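Local atomic coordinates of MsStt7d protein (Micromonas, PDB entry 4IX4), a protein that probably acts as a protein kinase, binding ATP and magnesium ions and transferring phosphate to other proteins, with this chain holding its kinase domain. Residues 47-52 against 108-113. Residues are numbered along the deposited sequence; the frame is centred on the assembly and turned at random.
Sequences VVLKNA and WLMWAN. With ADP (adenosine-5'-diphosphate), chain F.
Lys50 meets Trp111 across two antiparallel strands, and its side chain illustrates how a strand pair can carry a functional group from a sheet into an active site. Lys50 CB lies in the plane of the indole, at the edge, 3.5 Å from Trp111 CZ3. CG stands anti to the backbone N (chi1 -180°) and begins an extended run that takes Lys50 CD past Trp111 CH2 at 4.2 Å and delivers NZ to a salt bridge with Glu66 of helix 59-76; Phe33 adds a cation-pi contact with the lysine. Trp111 NE1 in turn is hydrogen-bonded to Asn70 OD1 of the same helix. These are strands 45-52 and 106-112 of the five-stranded N-lobe sheet of a protein kinase, and Lys50 with Glu66 forms the strand-to-helix lysine-glutamate salt bridge seen in active-like kinase conformations. Val48, on the same face, lays its two methyls against the adenine, Val48 CG2 3.8 Å from ADP C6. From the end of the other strand, Ala112 O accepts a hydrogen bond from ADP N6 (2.9 Å), the anchoring typical of the kinase hinge. Paired backbone bonds join Val48 to Trp111 and Lys50 to Leu109; Trp111 N reaches Val48 O at 2.9 Å. On the opposite face, Asn51 CB sits 3.5 Å from the centre of the six-membered ring of Trp108, a CH-pi contact almost along the ring normal, with the amide turned only 16° from the indole plane. Farther along, Leu49 CD2 and Met110 CG pack side by side at 3.8 Å.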
ATOM      1  N   VAL B  47       5.839   0.008  22.734  1.00 15.71           N
ATOM      2  CA  VAL B  47       5.863   1.007  21.680  1.00 14.66           C
ATOM      3  C   VAL B  47       5.389   0.412  20.371  1.00 14.45           C
ATOM      4  O   VAL B  47       5.258  -0.806  20.237  1.00 15.12           O
ATOM      5  CB  VAL B  47       7.278   1.615  21.480  1.00 15.00           C
ATOM      6  CG1 VAL B  47       7.755   2.301  22.757  1.00 17.50           C
ATOM      7  CG2 VAL B  47       8.291   0.551  21.032  1.00 17.03           C
ATOM      8  N   VAL B  48       5.125   1.292  19.411  1.00 14.37           N
ATOM      9  CA  VAL B  48       4.832   0.883  18.050  1.00 13.59           C
ATOM     10  C   VAL B  48       5.843   1.602  17.159  1.00 12.86           C
ATOM     11  O   VAL B  48       6.221   2.752  17.425  1.00 14.43           O
ATOM     12  CB  VAL B  48       3.362   1.202  17.683  1.00 16.47           C
ATOM     13  CG1 VAL B  48       3.116   1.032  16.215  1.00 20.61           C
ATOM     14  CG2 VAL B  48       2.437   0.295  18.483  1.00 17.38           C
ATOM     15  N   LEU B  49       6.286   0.900  16.120  1.00 13.00           N
ATOM     16  CA  LEU B  49       7.399   1.318  15.278  1.00 12.36           C
ATOM     17  C   LEU B  49       6.964   1.256  13.829  1.00 11.94           C
ATOM     18  O   LEU B  49       6.290   0.306  13.429  1.00 14.33           O
ATOM     19  CB  LEU B  49       8.568   0.359  15.487  1.00 13.71           C
ATOM     20  CG  LEU B  49       9.198   0.409  16.882  1.00 14.20           C
ATOM     21  CD1 LEU B  49       9.809  -0.938  17.292  1.00 18.48           C
ATOM     22  CD2 LEU B  49      10.236   1.519  16.928  1.00 16.09           C
ATOM     23  N   LYS B  50       7.335   2.255  13.036  1.00 12.23           N
ATOM     24  CA  LYS B  50       6.973   2.246  11.615  1.00 10.90           C
ATOM     25  C   LYS B  50       8.179   2.560  10.744  1.00 10.36           C
ATOM     26  O   LYS B  50       8.919   3.500  11.024  1.00 11.88           O
ATOM     27  CB  LYS B  50       5.871   3.270  11.318  1.00 11.07           C
ATOM     28  CG  LYS B  50       5.442   3.317   9.848  1.00 13.11           C
ATOM     29  CD  LYS B  50       4.327   4.323   9.617  1.00 12.99           C
ATOM     30  CE  LYS B  50       3.814   4.251   8.191  1.00 17.45           C
ATOM     31  NZ  LYS B  50       2.592   5.090   8.016  1.00 19.73           N
ATOM     32  N   ASN B  51       8.373   1.778   9.685  1.00 12.17           N
ATOM     33  CA  ASN B  51       9.361   2.121   8.669  1.00 12.34           C
ATOM     34  C   ASN B  51       8.693   2.221   7.298  1.00 12.19           C
ATOM     35  O   ASN B  51       7.498   1.953   7.181  1.00 13.53           O
ATOM     36  CB  ASN B  51      10.541   1.132   8.677  1.00 14.14           C
ATOM     37  CG  ASN B  51      10.188  -0.227   8.099  1.00 17.62           C
ATOM     38  OD1 ASN B  51       9.018  -0.595   8.006  1.00 18.05           O
ATOM     39  ND2 ASN B  51      11.215  -0.991   7.724  1.00 18.53           N
ATOM     40  N   ALA B  52       9.443   2.630   6.274  1.00 12.50           N
ATOM     41  CA  ALA B  52       8.889   2.733   4.926  1.00 13.44           C
ATOM     42  C   ALA B  52       8.891   1.376   4.233  1.00 13.67           C
ATOM     43  O   ALA B  52       9.738   0.529   4.514  1.00 16.63           O
ATOM     44  CB  ALA B  52       9.679   3.733   4.097  1.00 15.18           C
ATOM     45  N   TRP B 108      13.054   5.004  11.039  1.00 13.25           N
ATOM     46  CA  TRP B 108      11.940   4.477  11.826  1.00 11.91           C
ATOM     47  C   TRP B 108      11.264   5.595  12.615  1.00 12.26           C
ATOM     48  O   TRP B 108      11.938   6.518  13.090  1.00 13.47           O
ATOM     49  CB  TRP B 108      12.452   3.427  12.817  1.00 14.12           C
ATOM     50  CG  TRP B 108      12.874   2.135  12.189  1.00 13.59           C
ATOM     51  CD1 TRP B 108      14.102   1.837  11.657  1.00 13.26           C
ATOM     52  CD2 TRP B 108      12.074   0.960  12.040  1.00 13.39           C
ATOM     53  NE1 TRP B 108      14.107   0.546  11.180  1.00 14.46           N
ATOM     54  CE2 TRP B 108      12.874  -0.014  11.406  1.00 15.15           C
ATOM     55  CE3 TRP B 108      10.758   0.635  12.387  1.00 14.44           C
ATOM     56  CZ2 TRP B 108      12.397  -1.291  11.102  1.00 14.86           C
ATOM     57  CZ3 TRP B 108      10.283  -0.628  12.080  1.00 15.96           C
ATOM     58  CH2 TRP B 108      11.102  -1.579  11.443  1.00 16.30           C
ATOM     59  N   LEU B 109       9.944   5.508  12.772  1.00 12.43           N
ATOM     60  CA  LEU B 109       9.225   6.371  13.711  1.00 12.41           C
ATOM     61  C   LEU B 109       8.706   5.539  14.878  1.00 11.72           C
ATOM     62  O   LEU B 109       8.443   4.348  14.730  1.00 12.13           O
ATOM     63  CB  LEU B 109       8.050   7.063  13.023  1.00 13.04           C
ATOM     64  CG  LEU B 109       8.395   7.856  11.762  1.00 12.61           C
ATOM     65  CD1 LEU B 109       7.162   8.575  11.224  1.00 14.64           C
ATOM     66  CD2 LEU B 109       9.531   8.850  12.048  1.00 14.97           C
ATOM     67  N   MET B 110       8.559   6.165  16.041  1.00 13.21           N
ATOM     68  CA  MET B 110       8.139   5.444  17.236  1.00 12.55           C
ATOM     69  C   MET B 110       7.080   6.215  18.008  1.00 13.14           C
ATOM     70  O   MET B 110       7.160   7.435  18.143  1.00 13.77           O
ATOM     71  CB  MET B 110       9.343   5.173  18.146  1.00 15.04           C
ATOM     72  CG  MET B 110       9.071   4.202  19.285  1.00 15.39           C
ATOM     73  SD  MET B 110      10.563   3.716  20.184  1.00 17.58           S
ATOM     74  CE  MET B 110      10.915   5.214  21.086  1.00 17.73           C
ATOM     75  N   TRP B 111       6.083   5.483  18.495  1.00 12.31           N
ATOM     76  CA  TRP B 111       5.019   6.047  19.312  1.00 12.89           C
ATOM     77  C   TRP B 111       4.795   5.136  20.506  1.00 13.17           C
ATOM     78  O   TRP B 111       5.147   3.953  20.479  1.00 14.11           O
ATOM     79  CB  TRP B 111       3.699   6.087  18.544  1.00 12.99           C
ATOM     80  CG  TRP B 111       3.668   6.903  17.300  1.00 12.26           C
ATOM     81  CD1 TRP B 111       3.222   8.188  17.173  1.00 11.70           C
ATOM     82  CD2 TRP B 111       4.056   6.482  15.988  1.00 12.28           C
ATOM     83  NE1 TRP B 111       3.311   8.593  15.862  1.00 11.07           N
ATOM     84  CE2 TRP B 111       3.819   7.562  15.114  1.00 11.67           C
ATOM     85  CE3 TRP B 111       4.572   5.287  15.466  1.00 12.53           C
ATOM     86  CZ2 TRP B 111       4.087   7.494  13.747  1.00 10.74           C
ATOM     87  CZ3 TRP B 111       4.834   5.216  14.098  1.00 13.51           C
ATOM     88  CH2 TRP B 111       4.597   6.315  13.259  1.00 13.08           C
ATOM     89  N   ALA B 112       4.156   5.679  21.533  1.00 14.40           N
ATOM     90  CA  ALA B 112       3.658   4.857  22.623  1.00 14.03           C
ATOM     91  C   ALA B 112       2.571   3.924  22.093  1.00 14.70           C
ATOM     92  O   ALA B 112       1.747   4.319  21.265  1.00 15.25           O
ATOM     93  CB  ALA B 112       3.084   5.733  23.719  1.00 15.65           C
ATOM     94  N   ASN B 113       2.556   2.688  22.576  1.00 14.79           N
ATOM     95  CA  ASN B 113       1.425   1.809  22.303  1.00 15.40           C
ATOM     96  C   ASN B 113       0.242   2.285  23.148  1.00 15.57           C
ATOM     97  O   ASN B 113       0.261   2.169  24.378  1.00 18.26           O
ATOM     98  CB  ASN B 113       1.776   0.355  22.622  1.00 16.83           C
ATOM     99  CG  ASN B 113       0.661  -0.604  22.262  1.00 18.51           C
ATOM    100  OD1 ASN B 113      -0.512  -0.276  22.389  1.00 18.65           O
ATOM    101  ND2 ASN B 113       1.024  -1.800  21.809  1.00 21.00           N
TER
HETATM  102  PB  ADP F 601      -3.980  -1.002   7.842  1.00 35.45           P
HETATM  103  O1B ADP F 601      -4.520   0.381   7.597  1.00 36.96           O
HETATM  104  O2B ADP F 601      -4.583  -1.697   9.041  1.00 36.26           O
HETATM  105  O3B ADP F 601      -3.888  -1.854   6.593  1.00 38.11           O
HETATM  106  PA  ADP F 601      -1.925   0.109   9.437  1.00 35.96           P
HETATM  107  O1A ADP F 601      -2.921   1.214   9.706  1.00 39.14           O
HETATM  108  O2A ADP F 601      -0.454   0.419   9.249  1.00 37.34           O
HETATM  109  O3A ADP F 601      -2.423  -0.788   8.201  1.00 36.75           O
HETATM  110  O5' ADP F 601      -2.049  -0.885  10.693  1.00 34.55           O
HETATM  111  C5' ADP F 601      -1.237  -0.587  11.811  1.00 30.62           C
HETATM  112  C4' ADP F 601      -1.818  -1.219  13.059  1.00 26.56           C
HETATM  113  O4' ADP F 601      -0.994  -0.749  14.119  1.00 20.35           O
HETATM  114  C3' ADP F 601      -3.252  -0.798  13.337  1.00 30.66           C
HETATM  115  O3' ADP F 601      -4.073  -1.939  13.600  1.00 37.11           O
HETATM  116  C2' ADP F 601      -3.160  -0.004  14.613  1.00 24.70           C
HETATM  117  O2' ADP F 601      -4.233  -0.316  15.506  1.00 31.29           O
HETATM  118  C1' ADP F 601      -1.804  -0.349  15.214  1.00 18.57           C
HETATM  119  N9  ADP F 601      -1.230   0.871  15.808  1.00 15.39           N
HETATM  120  C8  ADP F 601      -0.732   1.920  15.126  1.00 15.92           C
HETATM  121  N7  ADP F 601      -0.311   2.886  15.982  1.00 15.32           N
HETATM  122  C5  ADP F 601      -0.541   2.440  17.230  1.00 12.94           C
HETATM  123  C6  ADP F 601      -0.318   2.951  18.592  1.00 14.18           C
HETATM  124  N6  ADP F 601       0.252   4.167  18.771  1.00 14.86           N
HETATM  125  N1  ADP F 601      -0.707   2.173  19.624  1.00 14.89           N
HETATM  126  C2  ADP F 601      -1.266   0.964  19.448  1.00 15.44           C
HETATM  127  N3  ADP F 601      -1.492   0.428  18.231  1.00 15.60           N
HETATM  128  C4  ADP F 601      -1.152   1.113  17.115  1.00 13.70           C
HETATM  129  O   HOH W   1       3.679  -2.652  21.648  1.00 20.73           O